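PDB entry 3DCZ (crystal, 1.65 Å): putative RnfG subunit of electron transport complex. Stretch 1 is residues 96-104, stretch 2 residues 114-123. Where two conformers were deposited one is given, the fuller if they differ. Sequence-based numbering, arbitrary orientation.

Stretch 1 96-104: GNVTVVACF
Stretch 2 114-123: NSVRVIDYSQ

Residues 98-104 and 114-120 are neighbouring antiparallel strands, their axes 4.7 Å apart at closest and 164° between directions. Backbone angles are extended throughout, with phi from -165° (Ser 115) to -93° (Val 118) and psi from 105° (Asp 120) to 161° (Ser 115), except at Asn 114 (-81/-48). Register pairs Val 98 with Asp 120, Val 100 with Val 118 and Ala 102 with Val 116 as non-hydrogen-bonded pairs, CA to CA 4.3-4.5 Å. Thr 99 with Ile 119, Val 101 with Arg 117 and Cys 103 with Ser 115 alternate as wider hydrogen-bonded pairs, 5.2-5.4 Å between CA atoms.

Thr 99 N reaches Ile 119 O at 3.0 Å, and Ile 119 N returns to Thr 99 O at 2.8 Å. Val 101 N to Arg 117 O and Arg 117 N to Val 101 O are both 2.8 Å and nearly straight. Cys 103 N to Ser 115 O is 3.0 Å. The return bond, Ser 115 N to Cys 103 O, is weak at 3.5 Å; Asn 114 N also donates to Cys 103 O, at 2.8 Å. Beyond the strands, Tyr 121 N donates to Asn 97 O at a short 2.5 Å.

CA-H...O contacts: Val 98 CA to Ile 119 O, Val 116 CA to Val 101 O and Ala 102 CA to Ser 115 O, each 3.3 Å.

Apolar contacts lie on both faces. Val 98, Val 100, Val 116 and Val 118 share one face, all t. Val 98 CG1 meets Val 118 CG1 at 3.6 Å; Val 100 CG1 meets Val 116 CG1 at 3.7 Å. These contacts run diagonally between successive pairs. On the other face, Val 101 (t) CG2 meets Ile 119 (m, t) CD1 at 3.7 Å.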

# COMPACT_ATOMS: atom_id res chain seq x y z
N GLY A 96 15.92 8.68 -2.29
CA GLY A 96 16.10 7.46 -3.06
C GLY A 96 15.67 7.54 -4.51
O GLY A 96 15.39 8.61 -5.05
N ASN A 97 15.68 6.38 -5.16
CA ASN A 97 14.97 6.19 -6.39
C ASN A 97 13.86 5.16 -6.12
O ASN A 97 13.58 4.34 -6.97
CB ASN A 97 15.91 5.69 -7.48
N VAL A 98 13.22 5.25 -4.95
CA VAL A 98 12.17 4.28 -4.56
C VAL A 98 10.85 4.96 -4.20
O VAL A 98 10.82 5.96 -3.49
CB VAL A 98 12.59 3.37 -3.37
CG1 VAL A 98 11.46 2.40 -2.99
CG2 VAL A 98 13.88 2.60 -3.69
N THR A 99 9.75 4.39 -4.69
CA THR A 99 8.42 4.76 -4.31
C THR A 99 7.63 3.50 -3.93
O THR A 99 7.71 2.48 -4.61
CB THR A 99 7.66 5.45 -5.47
OG1 THR A 99 8.35 6.66 -5.82
CG2 THR A 99 6.22 5.80 -5.08
N VAL A 100 6.82 3.60 -2.87
CA VAL A 100 5.96 2.49 -2.48
C VAL A 100 4.51 2.83 -2.94
O VAL A 100 3.99 3.89 -2.56
CB VAL A 100 5.90 2.32 -0.94
CG1 VAL A 100 5.01 1.10 -0.59
CG2 VAL A 100 7.30 2.16 -0.34
N VAL A 101 3.89 1.94 -3.73
CA VAL A 101 2.50 2.11 -4.21
C VAL A 101 1.66 1.16 -3.37
O VAL A 101 2.09 0.03 -3.08
CB VAL A 101 2.38 1.74 -5.73
CG1 VAL A 101 0.93 1.87 -6.19
CG2 VAL A 101 3.35 2.66 -6.55
N ALA A 102 0.50 1.59 -2.94
CA ALA A 102 -0.36 0.76 -2.10
C ALA A 102 -1.82 1.04 -2.38
O ALA A 102 -2.17 2.14 -2.76
CB ALA A 102 -0.05 0.95 -0.62
N CYS A 103 -2.64 0.02 -2.17
CA CYS A 103 -4.08 0.09 -2.34
C CYS A 103 -4.73 -0.22 -0.99
O CYS A 103 -4.45 -1.24 -0.35
CB CYS A 103 -4.58 -0.96 -3.37
SG CYS A 103 -6.39 -1.04 -3.42
N PHE A 104 -5.59 0.70 -0.56
CA PHE A 104 -6.38 0.58 0.65
C PHE A 104 -7.84 0.51 0.23
O PHE A 104 -8.27 1.22 -0.66
CB PHE A 104 -6.20 1.79 1.57
CG PHE A 104 -4.81 1.92 2.12
CD1 PHE A 104 -3.79 2.54 1.39
CD2 PHE A 104 -4.52 1.44 3.38
CE1 PHE A 104 -2.49 2.62 1.89
CE2 PHE A 104 -3.21 1.58 3.91
CZ PHE A 104 -2.19 2.17 3.15
N ASN A 114 -4.92 -3.60 1.01
CA ASN A 114 -5.10 -4.69 0.05
C ASN A 114 -3.80 -5.22 -0.49
O ASN A 114 -3.63 -6.42 -0.59
CB ASN A 114 -5.97 -4.22 -1.11
CG ASN A 114 -6.31 -5.33 -2.11
OD1 ASN A 114 -7.10 -6.22 -1.78
ND2 ASN A 114 -5.74 -5.26 -3.35
N SER A 115 -2.92 -4.32 -0.92
CA SER A 115 -1.71 -4.71 -1.64
C SER A 115 -0.72 -3.60 -1.72
O SER A 115 -1.05 -2.45 -1.51
CB SER A 115 -2.07 -5.24 -3.03
OG SER A 115 -0.97 -5.71 -3.77
N VAL A 116 0.51 -3.98 -1.99
CA VAL A 116 1.64 -3.07 -1.99
C VAL A 116 2.58 -3.47 -3.11
O VAL A 116 2.76 -4.68 -3.36
CB VAL A 116 2.45 -3.21 -0.65
CG1 VAL A 116 3.64 -2.29 -0.63
CG2 VAL A 116 1.55 -3.01 0.55
N ARG A 117 3.20 -2.48 -3.75
CA ARG A 117 4.27 -2.74 -4.72
C ARG A 117 5.33 -1.67 -4.54
O ARG A 117 5.03 -0.49 -4.68
CB ARG A 117 3.73 -2.69 -6.15
CG ARG A 117 4.81 -2.78 -7.24
CD ARG A 117 5.26 -4.20 -7.46
NE ARG A 117 4.65 -4.77 -8.67
CZ ARG A 117 4.38 -6.05 -8.86
NH1 ARG A 117 4.62 -6.97 -7.92
NH2 ARG A 117 3.82 -6.43 -10.02
N VAL A 118 6.56 -2.09 -4.26
CA VAL A 118 7.67 -1.17 -4.09
C VAL A 118 8.32 -1.06 -5.45
O VAL A 118 8.68 -2.09 -6.05
CB VAL A 118 8.67 -1.73 -3.01
CG1 VAL A 118 9.77 -0.74 -2.78
CG2 VAL A 118 7.94 -2.01 -1.70
N ILE A 119 8.45 0.17 -5.96
CA ILE A 119 9.12 0.40 -7.25
C ILE A 119 10.50 0.98 -6.98
O ILE A 119 10.65 2.01 -6.35
CB ILE A 119 8.37 1.39 -8.17
CG1 ILE A 119 6.92 0.98 -8.41
CG2 ILE A 119 9.04 1.44 -9.52
CD1 ILE A 119 6.09 2.11 -8.96
N ASP A 120 11.53 0.28 -7.43
CA ASP A 120 12.88 0.77 -7.28
C ASP A 120 13.36 1.24 -8.62
O ASP A 120 13.65 0.43 -9.50
CB ASP A 120 13.77 -0.34 -6.75
CG ASP A 120 15.21 0.09 -6.61
OD1 ASP A 120 15.56 1.21 -7.06
OD2 ASP A 120 16.00 -0.72 -6.07
N TYR A 121 13.40 2.56 -8.78
CA TYR A 121 13.76 3.15 -10.06
C TYR A 121 15.28 3.19 -10.27
O TYR A 121 15.75 3.35 -11.40
CB TYR A 121 13.17 4.56 -10.16
CG TYR A 121 11.68 4.58 -10.47
CD1 TYR A 121 11.25 4.35 -11.76
CD2 TYR A 121 10.75 4.86 -9.49
CE1 TYR A 121 9.90 4.38 -12.09
CE2 TYR A 121 9.37 4.89 -9.80
CZ TYR A 121 8.96 4.65 -11.11
OH TYR A 121 7.63 4.68 -11.48
N SER A 122 16.03 3.03 -9.16
CA SER A 122 17.50 2.95 -9.19
C SER A 122 17.97 1.61 -9.77
O SER A 122 18.98 1.54 -10.46
CB SER A 122 18.07 3.14 -7.78
N GLN A 123 17.22 0.55 -9.46
CA GLN A 123 17.53 -0.80 -9.95
C GLN A 123 16.73 -1.11 -11.21
O GLN A 123 16.24 -0.20 -11.88
CB GLN A 123 17.21 -1.84 -8.86